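Local atomic coordinates of pyroglutamyl-peptidase I (PDB entry 6LTQ), a protein that probably removes pyroglutamate from the amino terminus of peptides, as a pyrrolidone carboxyl peptidase of a thermophilic keratin-degrading bacterium. Residues D[20-25]-D[53-58]. Numbering follows the deposited sequence.
Sequences TGFEPF and LILPVS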
ATOM      1  N   THR D  20     -27.751 -10.703   0.615  1.00 15.32           N
ATOM      2  CA  THR D  20     -27.049 -11.791   1.276  1.00 17.58           C
ATOM      3  C   THR D  20     -25.782 -11.293   1.957  1.00 21.56           C
ATOM      4  O   THR D  20     -25.185 -10.288   1.555  1.00 22.78           O
ATOM      5  CB  THR D  20     -26.701 -12.921   0.289  1.00 24.87           C
ATOM      6  OG1 THR D  20     -25.672 -12.478  -0.601  1.00 22.13           O
ATOM      7  CG2 THR D  20     -27.926 -13.313  -0.533  1.00 25.30           C
ATOM      8  N   GLY D  21     -25.373 -12.026   2.995  1.00 18.87           N
ATOM      9  CA  GLY D  21     -24.112 -11.818   3.652  1.00 15.93           C
ATOM     10  C   GLY D  21     -23.476 -13.191   3.888  1.00 17.86           C
ATOM     11  O   GLY D  21     -24.066 -14.211   3.536  1.00 26.27           O
ATOM     12  N   PHE D  22     -22.302 -13.168   4.487  1.00 20.31           N
ATOM     13  CA  PHE D  22     -21.575 -14.396   4.790  1.00 20.81           C
ATOM     14  C   PHE D  22     -21.278 -14.492   6.278  1.00 29.21           C
ATOM     15  O   PHE D  22     -21.131 -13.480   6.977  1.00 21.56           O
ATOM     16  CB  PHE D  22     -20.276 -14.471   4.010  1.00 22.53           C
ATOM     17  CG  PHE D  22     -20.474 -14.800   2.555  1.00 28.93           C
ATOM     18  CD1 PHE D  22     -20.710 -16.105   2.153  1.00 20.97           C
ATOM     19  CD2 PHE D  22     -20.446 -13.800   1.593  1.00 24.54           C
ATOM     20  CE1 PHE D  22     -20.898 -16.413   0.821  1.00 25.78           C
ATOM     21  CE2 PHE D  22     -20.627 -14.105   0.247  1.00 21.59           C
ATOM     22  CZ  PHE D  22     -20.850 -15.408  -0.141  1.00 25.42           C
ATOM     23  N   GLU D  23     -21.185 -15.732   6.748  1.00 26.01           N
ATOM     24  CA  GLU D  23     -20.775 -16.020   8.108  1.00 25.42           C
ATOM     25  C   GLU D  23     -19.311 -15.629   8.324  1.00 23.41           C
ATOM     26  O   GLU D  23     -18.568 -15.407   7.363  1.00 21.72           O
ATOM     27  CB  GLU D  23     -20.997 -17.508   8.394  1.00 31.28           C
ATOM     28  CG  GLU D  23     -22.440 -17.907   8.122  1.00 27.28           C
ATOM     29  CD  GLU D  23     -22.747 -19.387   8.351  1.00 29.70           C
ATOM     30  OE1 GLU D  23     -21.807 -20.205   8.469  1.00 30.99           O
ATOM     31  OE2 GLU D  23     -23.950 -19.723   8.414  1.00 35.83           O
ATOM     32  N   PRO D  24     -18.882 -15.502   9.580  1.00 25.68           N
ATOM     33  CA  PRO D  24     -17.464 -15.231   9.844  1.00 28.16           C
ATOM     34  C   PRO D  24     -16.587 -16.372   9.351  1.00 37.49           C
ATOM     35  O   PRO D  24     -17.016 -17.528   9.274  1.00 29.09           O
ATOM     36  CB  PRO D  24     -17.399 -15.102  11.374  1.00 29.64           C
ATOM     37  CG  PRO D  24     -18.834 -14.822  11.799  1.00 26.73           C
ATOM     38  CD  PRO D  24     -19.684 -15.550  10.820  1.00 25.54           C
ATOM     39  N   PHE D  25     -15.344 -16.031   9.019  1.00 26.12           N
ATOM     40  CA  PHE D  25     -14.388 -16.996   8.494  1.00 26.12           C
ATOM     41  C   PHE D  25     -12.975 -16.484   8.742  1.00 25.53           C
ATOM     42  O   PHE D  25     -12.763 -15.333   9.135  1.00 28.53           O
ATOM     43  CB  PHE D  25     -14.616 -17.258   7.003  1.00 26.86           C
ATOM     44  CG  PHE D  25     -14.216 -16.105   6.125  1.00 27.01           C
ATOM     45  CD1 PHE D  25     -15.060 -15.013   5.984  1.00 21.33           C
ATOM     46  CD2 PHE D  25     -12.993 -16.104   5.464  1.00 31.05           C
ATOM     47  CE1 PHE D  25     -14.694 -13.933   5.183  1.00 34.50           C
ATOM     48  CE2 PHE D  25     -12.621 -15.033   4.661  1.00 28.66           C
ATOM     49  CZ  PHE D  25     -13.478 -13.945   4.522  1.00 25.17           C
ATOM     50  N   LEU D  53     -30.548 -13.296   3.509  1.00 24.03           N
ATOM     51  CA  LEU D  53     -30.026 -14.649   3.619  1.00 25.31           C
ATOM     52  C   LEU D  53     -28.551 -14.583   3.980  1.00 32.86           C
ATOM     53  O   LEU D  53     -27.795 -13.854   3.335  1.00 26.11           O
ATOM     54  CB  LEU D  53     -30.239 -15.408   2.304  1.00 25.23           C
ATOM     55  CG  LEU D  53     -29.581 -16.783   2.260  1.00 27.23           C
ATOM     56  CD1 LEU D  53     -30.294 -17.706   3.243  1.00 39.11           C
ATOM     57  CD2 LEU D  53     -29.717 -17.350   0.858  1.00 33.25           C
ATOM     58  N   ILE D  54     -28.150 -15.336   5.000  1.00 23.52           N
ATOM     59  CA  ILE D  54     -26.747 -15.481   5.367  1.00 28.01           C
ATOM     60  C   ILE D  54     -26.234 -16.791   4.785  1.00 43.05           C
ATOM     61  O   ILE D  54     -26.843 -17.852   4.983  1.00 26.72           O
ATOM     62  CB  ILE D  54     -26.557 -15.439   6.890  1.00 26.10           C
ATOM     63  CG1 ILE D  54     -27.138 -14.149   7.465  1.00 32.24           C
ATOM     64  CG2 ILE D  54     -25.084 -15.570   7.246  1.00 25.55           C
ATOM     65  CD1 ILE D  54     -26.517 -12.904   6.898  1.00 29.40           C
ATOM     66  N   LEU D  55     -25.128 -16.718   4.056  1.00 21.02           N
ATOM     67  CA  LEU D  55     -24.563 -17.885   3.393  1.00 17.92           C
ATOM     68  C   LEU D  55     -23.358 -18.414   4.144  1.00 26.66           C
ATOM     69  O   LEU D  55     -22.607 -17.645   4.762  1.00 27.18           O
ATOM     70  CB  LEU D  55     -24.145 -17.528   1.959  1.00 23.02           C
ATOM     71  CG  LEU D  55     -25.280 -17.008   1.094  1.00 18.81           C
ATOM     72  CD1 LEU D  55     -24.713 -16.420  -0.201  1.00 24.11           C
ATOM     73  CD2 LEU D  55     -26.289 -18.118   0.777  1.00 26.03           C
ATOM     74  N   PRO D  56     -23.131 -19.721   4.091  1.00 22.69           N
ATOM     75  CA  PRO D  56     -21.911 -20.270   4.671  1.00 25.29           C
ATOM     76  C   PRO D  56     -20.718 -19.979   3.775  1.00 20.02           C
ATOM     77  O   PRO D  56     -20.818 -19.953   2.548  1.00 23.20           O
ATOM     78  CB  PRO D  56     -22.192 -21.776   4.719  1.00 31.69           C
ATOM     79  CG  PRO D  56     -23.119 -21.991   3.568  1.00 20.82           C
ATOM     80  CD  PRO D  56     -23.980 -20.767   3.481  1.00 22.08           C
ATOM     81  N   VAL D  57     -19.570 -19.814   4.408  1.00 22.31           N
ATOM     82  CA  VAL D  57     -18.329 -19.667   3.667  1.00 21.61           C
ATOM     83  C   VAL D  57     -17.835 -21.076   3.361  1.00 20.37           C
ATOM     84  O   VAL D  57     -16.957 -21.617   4.044  1.00 29.24           O
ATOM     85  CB  VAL D  57     -17.310 -18.827   4.448  1.00 25.13           C
ATOM     86  CG1 VAL D  57     -16.017 -18.670   3.635  1.00 26.84           C
ATOM     87  CG2 VAL D  57     -17.931 -17.454   4.791  1.00 19.38           C
ATOM     88  N   SER D  58     -18.410 -21.672   2.323  1.00 28.01           N
ATOM     89  CA  SER D  58     -18.169 -23.069   1.981  1.00 30.61           C
ATOM     90  C   SER D  58     -18.284 -23.219   0.474  1.00 22.60           C
ATOM     91  O   SER D  58     -19.297 -22.828  -0.108  1.00 21.40           O
ATOM     92  CB  SER D  58     -19.181 -23.996   2.683  1.00 40.17           C
ATOM     93  OG  SER D  58     -19.364 -25.217   1.981  1.00 39.44           O
TER
HETATM   94  O   HOH W   1     -19.559 -20.923   7.098  1.00 26.77           O
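The Phe22 ring meets Leu55 obliquely, with CE1 3.6 Å from Leu55 CB, and takes Pro56 O at its edge, near the ring plane. Phe22 CG lies anti to its carbonyl carbon (chi1 -75°), which swings the ring across to the neighbouring strand, where Leu55 CD1 approaches CE1 and CZ; Val159 of helix 158-170 touches both side chains. Val57 meets two phenylalanines: its CG2 comes to Phe22 CB, while CG1 lies 3.9 Å from Phe25 CB and the two side chains cross at about a right angle. The Phe25 ring, approached obliquely by Val57 CG2, has Glu23 O of its own segment at its edge, in plane, and a bound glycerol nearby. An alanine in place of Phe22 would keep CB against Val57 but would probably leave a gap beside Leu55 CB and CD1, where the ring had packed. The contact lies at the ends of two neighbouring parallel strands of a beta-alpha-beta unit, 15-22 and 48-55, connected through helix 32-40. Gly21 N donates to Leu53 O, Leu55 N to Gly21 O at 2.8 Å, and Glu23 N to Leu55 O, this last carrying the pairing just past the strand end. On the face opposite Phe22, Ile54 CD1 lies over Gly21, and its CG2 packs 3.6 Å from Glu23 CG. The Glu23 chain runs extended beyond CG and crosses Pro56 obliquely; its OE1 accepts a 2.7 Å bond from a water that in turn accepts from Val57 N, 2.9 Å away. This bridge ties the carboxylate to the inverse gamma turn centred on Val57, directly before Ser58 caps helix 59-72.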